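PDB 4FAJ: PrgZ from Enterococcus faecalis, which acts as a membrane-anchored extracellular pheromone receptor of the peptide-binding, solute-binding protein 5 family and probably hands peptide to a transporter. Local coordinates for residues 72-76 and 209-214; 91-95 and 106-112; 323-327 and 491-495; 410-414 and 439-443. All coordinates share one frame; numbering follows the deposited sequence.

Interaction 1. Residues 72-76 and 209-214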
loop_
_atom_site.group_PDB
_atom_site.type_symbol
_atom_site.label_atom_id
_atom_site.label_comp_id
_atom_site.label_asym_id
_atom_site.label_seq_id
_atom_site.Cartn_x
_atom_site.Cartn_y
_atom_site.Cartn_z
ATOM N N SER A 72 -1.375 10.826 6.548
ATOM C CA SER A 72 -0.871 11.911 5.716
ATOM C C SER A 72 -1.974 12.506 4.835
ATOM O O SER A 72 -2.879 11.788 4.388
ATOM C CB SER A 72 0.290 11.402 4.840
ATOM O OG SER A 72 0.700 12.382 3.904
ATOM N N LEU A 73 -1.896 13.817 4.615
ATOM C CA LEU A 73 -2.747 14.518 3.658
ATOM C C LEU A 73 -1.934 15.062 2.473
ATOM O O LEU A 73 -2.413 15.927 1.728
ATOM C CB LEU A 73 -3.486 15.662 4.354
ATOM C CG LEU A 73 -4.366 15.302 5.545
ATOM C CD1 LEU A 73 -4.914 16.572 6.193
ATOM C CD2 LEU A 73 -5.494 14.400 5.091
ATOM N N ASP A 74 -0.712 14.562 2.308
ATOM C CA ASP A 74 0.214 15.047 1.282
ATOM C C ASP A 74 0.601 13.901 0.337
ATOM O O ASP A 74 1.237 12.928 0.759
ATOM C CB ASP A 74 1.456 15.638 1.946
ATOM C CG ASP A 74 2.448 16.250 0.949
ATOM O OD1 ASP A 74 2.229 16.228 -0.285
ATOM O OD2 ASP A 74 3.485 16.757 1.423
ATOM N N PRO A 75 0.253 14.031 -0.959
ATOM C CA PRO A 75 0.651 13.042 -1.967
ATOM C C PRO A 75 2.115 12.604 -1.883
ATOM O O PRO A 75 2.436 11.437 -2.116
ATOM C CB PRO A 75 0.409 13.790 -3.290
ATOM C CG PRO A 75 -0.719 14.686 -3.001
ATOM C CD PRO A 75 -0.506 15.144 -1.569
ATOM N N ALA A 76 3.002 13.541 -1.582
ATOM C CA ALA A 76 4.422 13.244 -1.527
ATOM C C ALA A 76 4.781 12.299 -0.381
ATOM O O ALA A 76 5.746 11.559 -0.499
ATOM C CB ALA A 76 5.241 14.539 -1.432
ATOM N N THR A 209 -1.610 8.023 -6.187
ATOM C CA THR A 209 -1.679 9.247 -5.382
ATOM C C THR A 209 -0.325 9.963 -5.322
ATOM O O THR A 209 -0.274 11.185 -5.336
ATOM C CB THR A 209 -2.246 8.981 -3.962
ATOM O OG1 THR A 209 -1.395 8.077 -3.247
ATOM C CG2 THR A 209 -3.665 8.417 -4.048
ATOM N N ALA A 210 0.771 9.214 -5.298
ATOM C CA ALA A 210 2.122 9.814 -5.307
ATOM C C ALA A 210 2.384 10.736 -6.499
ATOM O O ALA A 210 3.178 11.678 -6.398
ATOM C CB ALA A 210 3.194 8.719 -5.261
ATOM N N TYR A 211 1.725 10.455 -7.627
ATOM C CA TYR A 211 1.811 11.290 -8.831
ATOM C C TYR A 211 0.737 12.405 -8.916
ATOM O O TYR A 211 0.674 13.133 -9.910
ATOM C CB TYR A 211 1.741 10.392 -10.088
ATOM C CG TYR A 211 3.048 9.740 -10.481
ATOM C CD1 TYR A 211 3.488 8.570 -9.870
ATOM C CD2 TYR A 211 3.840 10.290 -11.485
ATOM C CE1 TYR A 211 4.681 7.969 -10.254
ATOM C CE2 TYR A 211 5.020 9.701 -11.870
ATOM C CZ TYR A 211 5.435 8.539 -11.260
ATOM O OH TYR A 211 6.607 7.983 -11.674
ATOM N N TYR A 212 -0.085 12.562 -7.881
ATOM C CA TYR A 212 -1.088 13.639 -7.873
ATOM C C TYR A 212 -0.398 15.007 -7.905
ATOM O O TYR A 212 0.760 15.156 -7.450
ATOM C CB TYR A 212 -2.025 13.534 -6.648
ATOM C CG TYR A 212 -3.108 12.456 -6.724
ATOM C CD1 TYR A 212 -3.090 11.456 -7.705
ATOM C CD2 TYR A 212 -4.135 12.415 -5.781
ATOM C CE1 TYR A 212 -4.081 10.458 -7.746
ATOM C CE2 TYR A 212 -5.131 11.408 -5.816
ATOM C CZ TYR A 212 -5.096 10.441 -6.799
ATOM O OH TYR A 212 -6.083 9.457 -6.830
ATOM N N PRO A 213 -1.075 16.010 -8.490
ATOM C CA PRO A 213 -0.523 17.353 -8.395
ATOM C C PRO A 213 -0.744 17.927 -6.996
ATOM O O PRO A 213 -1.597 17.442 -6.251
ATOM C CB PRO A 213 -1.346 18.141 -9.413
ATOM C CG PRO A 213 -2.698 17.453 -9.413
ATOM C CD PRO A 213 -2.428 16.000 -9.077
ATOM N N VAL A 214 0.030 18.942 -6.656
ATOM C CA VAL A 214 -0.300 19.817 -5.546
ATOM C C VAL A 214 -0.271 21.225 -6.084
ATOM O O VAL A 214 0.442 21.508 -7.056
ATOM C CB VAL A 214 0.670 19.664 -4.346
ATOM C CG1 VAL A 214 0.415 18.330 -3.633
ATOM C CG2 VAL A 214 2.108 19.797 -4.791
HETATM O O HOH W 1 0.866 9.284 -1.899
#

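Interaction 2. Residues 91-95 and 106-112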
loop_
_atom_site.group_PDB
_atom_site.type_symbol
_atom_site.label_atom_id
_atom_site.label_comp_id
_atom_site.label_asym_id
_atom_site.label_seq_id
_atom_site.Cartn_x
_atom_site.Cartn_y
_atom_site.Cartn_z
ATOM N N MET A 91 -8.765 14.059 -3.666
ATOM C CA MET A 91 -7.898 14.540 -4.728
ATOM C C MET A 91 -8.085 13.687 -5.991
ATOM O O MET A 91 -8.884 12.741 -6.008
ATOM C CB MET A 91 -6.427 14.537 -4.284
ATOM C CG MET A 91 -6.132 15.499 -3.155
ATOM S SD MET A 91 -4.383 15.791 -2.914
ATOM C CE MET A 91 -3.997 16.936 -4.249
ATOM N N GLU A 92 -7.379 14.062 -7.050
ATOM C CA GLU A 92 -7.435 13.362 -8.336
ATOM C C GLU A 92 -6.131 13.583 -9.089
ATOM O O GLU A 92 -5.493 14.625 -8.945
ATOM C CB GLU A 92 -8.604 13.890 -9.171
ATOM C CG GLU A 92 -8.808 13.149 -10.484
ATOM C CD GLU A 92 -10.011 13.639 -11.242
ATOM O OE1 GLU A 92 -10.011 14.813 -11.693
ATOM O OE2 GLU A 92 -10.950 12.836 -11.397
ATOM N N GLY A 93 -5.730 12.586 -9.869
ATOM C CA GLY A 93 -4.525 12.654 -10.685
ATOM C C GLY A 93 -4.840 12.640 -12.172
ATOM O O GLY A 93 -5.996 12.812 -12.590
ATOM N N LEU A 94 -3.806 12.450 -12.976
ATOM C CA LEU A 94 -3.969 12.451 -14.427
ATOM C C LEU A 94 -4.900 11.332 -14.897
ATOM O O LEU A 94 -5.698 11.535 -15.827
ATOM C CB LEU A 94 -2.619 12.333 -15.120
ATOM C CG LEU A 94 -1.709 13.562 -14.986
ATOM C CD1 LEU A 94 -0.309 13.241 -15.474
ATOM C CD2 LEU A 94 -2.281 14.760 -15.738
ATOM N N TYR A 95 -4.763 10.164 -14.261
ATOM C CA TYR A 95 -5.572 8.981 -14.549
ATOM C C TYR A 95 -6.178 8.412 -13.254
ATOM O O TYR A 95 -5.684 8.660 -12.141
ATOM C CB TYR A 95 -4.737 7.917 -15.306
ATOM C CG TYR A 95 -4.155 8.491 -16.559
ATOM C CD1 TYR A 95 -4.894 8.519 -17.734
ATOM C CD2 TYR A 95 -2.909 9.113 -16.552
ATOM C CE1 TYR A 95 -4.397 9.106 -18.870
ATOM C CE2 TYR A 95 -2.402 9.706 -17.695
ATOM C CZ TYR A 95 -3.147 9.700 -18.845
ATOM O OH TYR A 95 -2.676 10.293 -19.980
ATOM N N ALA A 106 -8.486 11.127 -16.282
ATOM C CA ALA A 106 -9.153 11.842 -15.190
ATOM C C ALA A 106 -8.870 13.334 -15.400
ATOM O O ALA A 106 -9.613 13.990 -16.120
ATOM C CB ALA A 106 -8.671 11.336 -13.835
ATOM N N ILE A 107 -7.777 13.858 -14.847
ATOM C CA ILE A 107 -7.347 15.226 -15.181
ATOM C C ILE A 107 -6.811 15.300 -16.621
ATOM O O ILE A 107 -6.993 16.305 -17.298
ATOM C CB ILE A 107 -6.299 15.768 -14.175
ATOM C CG1 ILE A 107 -6.953 15.971 -12.803
ATOM C CG2 ILE A 107 -5.685 17.103 -14.652
ATOM C CD1 ILE A 107 -5.972 16.219 -11.690
ATOM N N ALA A 108 -6.130 14.243 -17.065
ATOM C CA ALA A 108 -5.700 14.116 -18.453
ATOM C C ALA A 108 -6.917 14.001 -19.384
ATOM O O ALA A 108 -7.904 13.346 -19.045
ATOM C CB ALA A 108 -4.781 12.895 -18.619
ATOM N N ALA A 109 -6.834 14.623 -20.560
ATOM C CA ALA A 109 -7.927 14.577 -21.531
ATOM C C ALA A 109 -7.950 13.301 -22.365
ATOM O O ALA A 109 -8.917 13.035 -23.080
ATOM C CB ALA A 109 -7.885 15.800 -22.449
ATOM N N GLY A 110 -6.879 12.522 -22.292
ATOM C CA GLY A 110 -6.771 11.291 -23.061
ATOM C C GLY A 110 -5.592 10.486 -22.564
ATOM O O GLY A 110 -4.841 10.946 -21.714
ATOM N N GLN A 111 -5.437 9.275 -23.087
ATOM C CA GLN A 111 -4.249 8.457 -22.830
ATOM C C GLN A 111 -2.995 9.179 -23.344
ATOM O O GLN A 111 -3.091 10.046 -24.220
ATOM C CB GLN A 111 -4.382 7.099 -23.534
ATOM C CG GLN A 111 -5.483 6.197 -22.980
ATOM C CD GLN A 111 -5.204 5.720 -21.568
ATOM O OE1 GLN A 111 -4.062 5.735 -21.108
ATOM N NE2 GLN A 111 -6.248 5.284 -20.875
ATOM N N PRO A 112 -1.809 8.815 -22.826
ATOM C CA PRO A 112 -0.616 9.480 -23.326
ATOM C C PRO A 112 -0.338 9.182 -24.800
ATOM O O PRO A 112 -0.645 8.085 -25.287
ATOM C CB PRO A 112 0.510 8.909 -22.439
ATOM C CG PRO A 112 -0.175 8.401 -21.243
ATOM C CD PRO A 112 -1.484 7.872 -21.748
#

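Interaction 3. Residues 323-327 and 491-495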
loop_
_atom_site.group_PDB
_atom_site.type_symbol
_atom_site.label_atom_id
_atom_site.label_comp_id
_atom_site.label_asym_id
_atom_site.label_seq_id
_atom_site.Cartn_x
_atom_site.Cartn_y
_atom_site.Cartn_z
ATOM N N GLU A 323 8.469 -8.886 8.529
ATOM C CA GLU A 323 9.700 -8.225 8.157
ATOM C C GLU A 323 10.698 -8.443 9.280
ATOM O O GLU A 323 10.319 -8.513 10.448
ATOM C CB GLU A 323 9.481 -6.735 7.908
ATOM C CG GLU A 323 8.700 -6.453 6.654
ATOM C CD GLU A 323 8.805 -5.002 6.210
ATOM O OE1 GLU A 323 9.857 -4.635 5.635
ATOM O OE2 GLU A 323 7.831 -4.248 6.413
ATOM N N MET A 324 11.971 -8.546 8.916
ATOM C CA MET A 324 13.023 -8.936 9.847
ATOM C C MET A 324 14.189 -7.959 9.751
ATOM O O MET A 324 14.722 -7.734 8.659
ATOM C CB MET A 324 13.513 -10.340 9.505
ATOM C CG MET A 324 12.534 -11.449 9.857
ATOM S SD MET A 324 12.980 -13.067 9.157
ATOM C CE MET A 324 12.927 -12.719 7.417
ATOM N N ASN A 325 14.586 -7.395 10.889
ATOM C CA ASN A 325 15.721 -6.471 10.954
ATOM C C ASN A 325 17.051 -7.198 10.766
ATOM O O ASN A 325 17.539 -7.879 11.671
ATOM C CB ASN A 325 15.713 -5.722 12.288
ATOM C CG ASN A 325 16.731 -4.585 12.335
ATOM O OD1 ASN A 325 17.771 -4.629 11.661
ATOM N ND2 ASN A 325 16.438 -3.566 13.148
ATOM N N GLN A 326 17.628 -7.030 9.582
ATOM C CA GLN A 326 18.856 -7.718 9.171
ATOM C C GLN A 326 20.017 -6.728 8.969
ATOM O O GLN A 326 20.920 -6.979 8.180
ATOM C CB GLN A 326 18.608 -8.493 7.860
ATOM C CG GLN A 326 17.501 -9.559 7.953
ATOM C CD GLN A 326 16.826 -9.847 6.613
ATOM O OE1 GLN A 326 17.414 -10.496 5.724
ATOM N NE2 GLN A 326 15.593 -9.359 6.454
ATOM N N THR A 327 19.999 -5.611 9.689
ATOM C CA THR A 327 21.071 -4.618 9.583
ATOM C C THR A 327 22.369 -5.066 10.267
ATOM O O THR A 327 23.455 -4.553 9.961
ATOM C CB THR A 327 20.623 -3.270 10.177
ATOM O OG1 THR A 327 20.169 -3.472 11.521
ATOM C CG2 THR A 327 19.510 -2.679 9.344
ATOM N N HIS A 491 12.274 -2.131 5.042
ATOM C CA HIS A 491 12.349 -1.812 6.478
ATOM C C HIS A 491 13.374 -2.677 7.221
ATOM O O HIS A 491 14.005 -2.226 8.179
ATOM C CB HIS A 491 10.959 -1.948 7.120
ATOM C CG HIS A 491 9.908 -1.115 6.453
ATOM N ND1 HIS A 491 8.694 -1.626 6.035
ATOM C CD2 HIS A 491 9.909 0.194 6.105
ATOM C CE1 HIS A 491 7.990 -0.657 5.476
ATOM N NE2 HIS A 491 8.706 0.453 5.495
ATOM N N GLY A 492 13.528 -3.920 6.769
ATOM C CA GLY A 492 14.469 -4.863 7.362
ATOM C C GLY A 492 15.930 -4.696 6.970
ATOM O O GLY A 492 16.812 -5.270 7.606
ATOM N N GLY A 493 16.202 -3.915 5.931
ATOM C CA GLY A 493 17.575 -3.726 5.460
ATOM C C GLY A 493 18.181 -4.941 4.773
ATOM O O GLY A 493 19.391 -5.147 4.825
ATOM N N TYR A 494 17.348 -5.760 4.138
ATOM C CA TYR A 494 17.852 -6.851 3.304
ATOM C C TYR A 494 18.660 -6.292 2.127
ATOM O O TYR A 494 18.253 -5.311 1.517
ATOM C CB TYR A 494 16.679 -7.691 2.793
ATOM C CG TYR A 494 17.025 -8.691 1.718
ATOM C CD1 TYR A 494 17.565 -9.930 2.044
ATOM C CD2 TYR A 494 16.787 -8.411 0.372
ATOM C CE1 TYR A 494 17.867 -10.865 1.052
ATOM C CE2 TYR A 494 17.097 -9.345 -0.630
ATOM C CZ TYR A 494 17.629 -10.569 -0.274
ATOM O OH TYR A 494 17.936 -11.498 -1.248
ATOM N N SER A 495 19.804 -6.910 1.819
ATOM C CA SER A 495 20.596 -6.504 0.656
ATOM C C SER A 495 21.279 -7.670 -0.046
ATOM O O SER A 495 22.143 -8.358 0.521
ATOM C CB SER A 495 21.667 -5.475 1.026
ATOM O OG SER A 495 22.366 -5.072 -0.148
HETATM O O HOH W 2 12.524 -5.614 4.591
#

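Interaction 4. Residues 410-414 and 439-443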
loop_
_atom_site.group_PDB
_atom_site.type_symbol
_atom_site.label_atom_id
_atom_site.label_comp_id
_atom_site.label_asym_id
_atom_site.label_seq_id
_atom_site.Cartn_x
_atom_site.Cartn_y
_atom_site.Cartn_z
ATOM N N ASN A 410 21.063 -13.300 24.285
ATOM C CA ASN A 410 19.643 -13.015 24.074
ATOM C C ASN A 410 18.981 -14.064 23.178
ATOM O O ASN A 410 19.390 -14.262 22.032
ATOM C CB ASN A 410 19.469 -11.610 23.466
ATOM C CG ASN A 410 18.440 -10.774 24.206
ATOM O OD1 ASN A 410 17.311 -11.213 24.436
ATOM N ND2 ASN A 410 18.828 -9.560 24.586
ATOM N N THR A 411 17.975 -14.743 23.723
ATOM C CA THR A 411 17.178 -15.708 22.969
ATOM C C THR A 411 15.739 -15.219 22.972
ATOM O O THR A 411 14.832 -15.898 23.468
ATOM C CB THR A 411 17.271 -17.108 23.582
ATOM O OG1 THR A 411 16.970 -17.039 24.982
ATOM C CG2 THR A 411 18.662 -17.648 23.405
ATOM N N SER A 412 15.560 -14.022 22.417
ATOM C CA SER A 412 14.291 -13.315 22.462
ATOM C C SER A 412 14.100 -12.427 21.230
ATOM O O SER A 412 15.044 -11.777 20.766
ATOM C CB SER A 412 14.225 -12.463 23.732
ATOM O OG SER A 412 13.233 -11.462 23.627
ATOM N N LEU A 413 12.870 -12.402 20.718
ATOM C CA LEU A 413 12.514 -11.566 19.581
ATOM C C LEU A 413 11.209 -10.839 19.858
ATOM O O LEU A 413 10.231 -11.451 20.275
ATOM C CB LEU A 413 12.366 -12.409 18.319
ATOM C CG LEU A 413 13.640 -13.037 17.765
ATOM C CD1 LEU A 413 13.306 -13.909 16.572
ATOM C CD2 LEU A 413 14.665 -11.972 17.389
ATOM N N ASP A 414 11.200 -9.535 19.619
ATOM C CA ASP A 414 9.985 -8.751 19.730
ATOM C C ASP A 414 9.255 -8.671 18.387
ATOM O O ASP A 414 9.891 -8.568 17.337
ATOM C CB ASP A 414 10.285 -7.339 20.213
ATOM C CG ASP A 414 9.022 -6.542 20.418
ATOM O OD1 ASP A 414 8.231 -6.944 21.292
ATOM O OD2 ASP A 414 8.798 -5.558 19.675
ATOM N N GLU A 439 12.454 -24.113 20.033
ATOM C CA GLU A 439 12.476 -24.382 21.471
ATOM C C GLU A 439 13.415 -23.390 22.147
ATOM O O GLU A 439 14.550 -23.208 21.717
ATOM C CB GLU A 439 12.913 -25.827 21.769
ATOM C CG GLU A 439 12.303 -26.443 23.038
ATOM C CD GLU A 439 13.212 -26.395 24.263
ATOM O OE1 GLU A 439 14.187 -25.605 24.272
ATOM O OE2 GLU A 439 12.948 -27.161 25.225
ATOM N N GLY A 440 12.919 -22.734 23.187
ATOM C CA GLY A 440 13.727 -21.812 23.965
ATOM C C GLY A 440 13.593 -20.368 23.538
ATOM O O GLY A 440 13.925 -19.474 24.310
ATOM N N LEU A 441 13.111 -20.126 22.319
ATOM C CA LEU A 441 12.917 -18.761 21.844
ATOM C C LEU A 441 11.699 -18.143 22.518
ATOM O O LEU A 441 10.616 -18.734 22.510
ATOM C CB LEU A 441 12.713 -18.737 20.331
ATOM C CG LEU A 441 12.483 -17.360 19.693
ATOM C CD1 LEU A 441 13.777 -16.548 19.660
ATOM C CD2 LEU A 441 11.912 -17.523 18.294
ATOM N N LYS A 442 11.875 -16.952 23.086
ATOM C CA LYS A 442 10.747 -16.171 23.578
ATOM C C LYS A 442 10.368 -15.129 22.538
ATOM O O LYS A 442 11.230 -14.403 22.050
ATOM C CB LYS A 442 11.089 -15.478 24.907
ATOM C CG LYS A 442 9.882 -14.769 25.539
ATOM C CD LYS A 442 10.095 -14.407 27.004
ATOM C CE LYS A 442 10.992 -13.186 27.169
ATOM N NZ LYS A 442 11.258 -12.883 28.608
ATOM N N VAL A 443 9.080 -15.055 22.210
ATOM C CA VAL A 443 8.561 -13.989 21.355
ATOM C C VAL A 443 7.610 -13.094 22.150
ATOM O O VAL A 443 6.641 -13.572 22.734
ATOM C CB VAL A 443 7.831 -14.555 20.115
ATOM C CG1 VAL A 443 7.142 -13.439 19.343
ATOM C CG2 VAL A 443 8.810 -15.316 19.223
HETATM O O HOH W 3 14.126 -17.456 26.378
#

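Interaction 1. Residues 72-76 and 209-214
V214 sets CG1 opposite its own carbonyl carbon (chi1 -72°), and Y212 does the same with CG (chi1 -77°); the first torsion turns the V214 methyl onto the ring of P75, while the second leads the Y212 phenol away and leaves its CB facing the proline. The P75 ring thus meets two apolar surfaces: its CG lies 3.9 Å from V214 CG1 and 4.0 Å from Y212 CB, and its CD also reaches the valine methyl. P75 CB also sits 3.4 Å from T209 O, the carbonyl that accepts the Y212 N bond closing the short 3-10 turn 209-211. The proline carbonyl makes the polar part of the contact. P75 O receives a nearly straight CA-H...O contact from A210 CA at 3.6 Å and a hydrogen bond from a water at 2.7 Å, and the same water accepts from T209 OG1. The P75 contact joins the loop after strand 61-66 to the loop before helix 216-222. Next to P75 in the chain, D74 OD1 takes A76 N in an Asx turn, from well above the carboxylate plane, and D74 OD2 forms a salt bridge with R148 of helix 139-150. No direct hydrogen bond crosses between the segments, so the union rests on packing of the proline ring and on a water shared by P75 O and T209 OG1, with A210 CA-H adding a weak contact to the same carbonyl.

Interaction 2. Residues 91-95 and 106-112
L94 O, gripped by two backbone amides, sits in the tight part of this contact, where the loop leaving helix 81-90 runs against the loop after strand 103-105. A108 N approaches L94 O at 3.0 Å in the carbonyl plane, on a lone pair, whereas A106 N comes to it at 2.9 Å from a direction tilted 32° out of that plane. Next to it I107 N donates to G93 O at 3.1 Å. Side chains close in around these bonds: A106 CB and I107 CG1 both press on G93 O, and I107 CD1 lies 3.2 Å from E92 O. The E92 chain, extended with CG opposite its backbone N (chi1 -176°), runs alongside the I107 side chain in the reverse sense and brings OE1 to 3.5 Å from I107 CG1. Its carboxylate is held by R96, Y261 and W262, close to the zinc ligand D263.

The Y95 ring is a second firm anchor. It passes A108 CB obliquely, with CZ 3.6 Å from that methyl, and its hydroxyl donates to G110 O at 2.8 Å, in the carbonyl plane and on a lone pair. The solvent side is confined to G110, Q111 and P112. There P112 CD still comes to 3.2 Å from Y95 OH, but the exposed Q111 brings OE1 only distantly toward the ring and sends NE2 to P103 O. Backbone bonds therefore fix the buried end, and one phenol hydroxyl fixes the more exposed end of segment 106-112 through G110 O; the salt bridge to R96 probably favours an ionised E92 carboxylate.

Interaction 3. Residues 323-327 and 491-495
The end of strand 311-324, in the sheet that also contains strand 464-470, meets the loop leading to helix 497-502 here, and a histidine-carboxylate pair and a backbone bond hold the two together. H491 ND1 donates to E323 OE2 at 2.8 Å, almost straight at 177°. The oxygen lies in the imidazole plane and offers its syn lone pair, although the carboxylate and ring planes are turned 46° apart. S467 also bonds OE2, so this oxygen has two partners. The second oxygen, OE1, lies 3.3 Å from H491 CB and accepts from a water that in turn takes the amide hydrogen of G492, bridging side chain and loop backbone. A histidine so oriented on an acid may gain some positive character.

Past the strand, the chain bends in an Asx turn: N325 OD1 receives T327 N nearly end-on to its C=O and also T327 OG1 at 2.7 Å. Within this turn Q326 N reaches across to G492 O at 2.8 Å, in the carbonyl plane. The fit is close because G492 has no side chain to intervene, its CA lying 3.2 Å from M324 O, and the neighbouring G493 has a positive phi (71°), a conformation that favours glycine. Q326 runs alongside Y494. NE2 binds M324 O and G526 O, while OE1 comes to the edge of the tyrosine ring, 3.7 Å from CD1. The hydroxyl at the far end of that ring bonds D524.

Interaction 4. Residues 410-414 and 439-443
L413 and L441 meet where the two parallel strands of a beta-alpha-beta unit begin, the unit being strand 412-418, helix 421-437 and strand 442-448. L413 leaves the sheet on the face it shares with V443. Its CB begins a chain turned so that CG stands opposite the carbonyl carbon (chi1 -68°); CG then lies 4.0 Å from L441 CD1, and L413 CD1 continues past the same methyl at 4.1 Å. Beyond the pair, L332 of helix 331-334 touches both leucines. L441 has CG opposite its backbone N (chi1 179°), which carries CD1 to L413. The strands are joined beside this packing by K442 N to T411 O, a long bond of 3.2 Å but straight at 176°, and by L413 N to K442 O at 2.9 Å. K442 itself rises with S412 on the other face, and its chain bends at chi3 as its end leads away. In CA-H...O contacts, S412 CA meets K442 O between the bonds and V443 CA meets L413 O one residue farther on. Before the strands begin, a water donates to G440 O at 2.9 Å and also bonds T411 OG1.

Interactions 1 and 2 share one side of the molecule, with centres about 14 Å apart, and touch directly: Y212 and P213 pack on M91, E92 and G93, and helix 139-150 contributes side chains to both. Along the chain, interaction 2 falls between the two segments of interaction 1. Interactions 3 and 4 follow later; their centres are about 18 Å apart, and both reach the mixed sheet that holds strands 311-324, 412-418 and 442-448, with 410-414 and 439-443 falling between the segments of interaction 3. Interactions 2 and 4 lie about 51 Å apart, on opposite sides of the chain's centre. The two pairs thus lie in separate parts of the receptor, consistent with the lobed architecture of peptide-binding proteins.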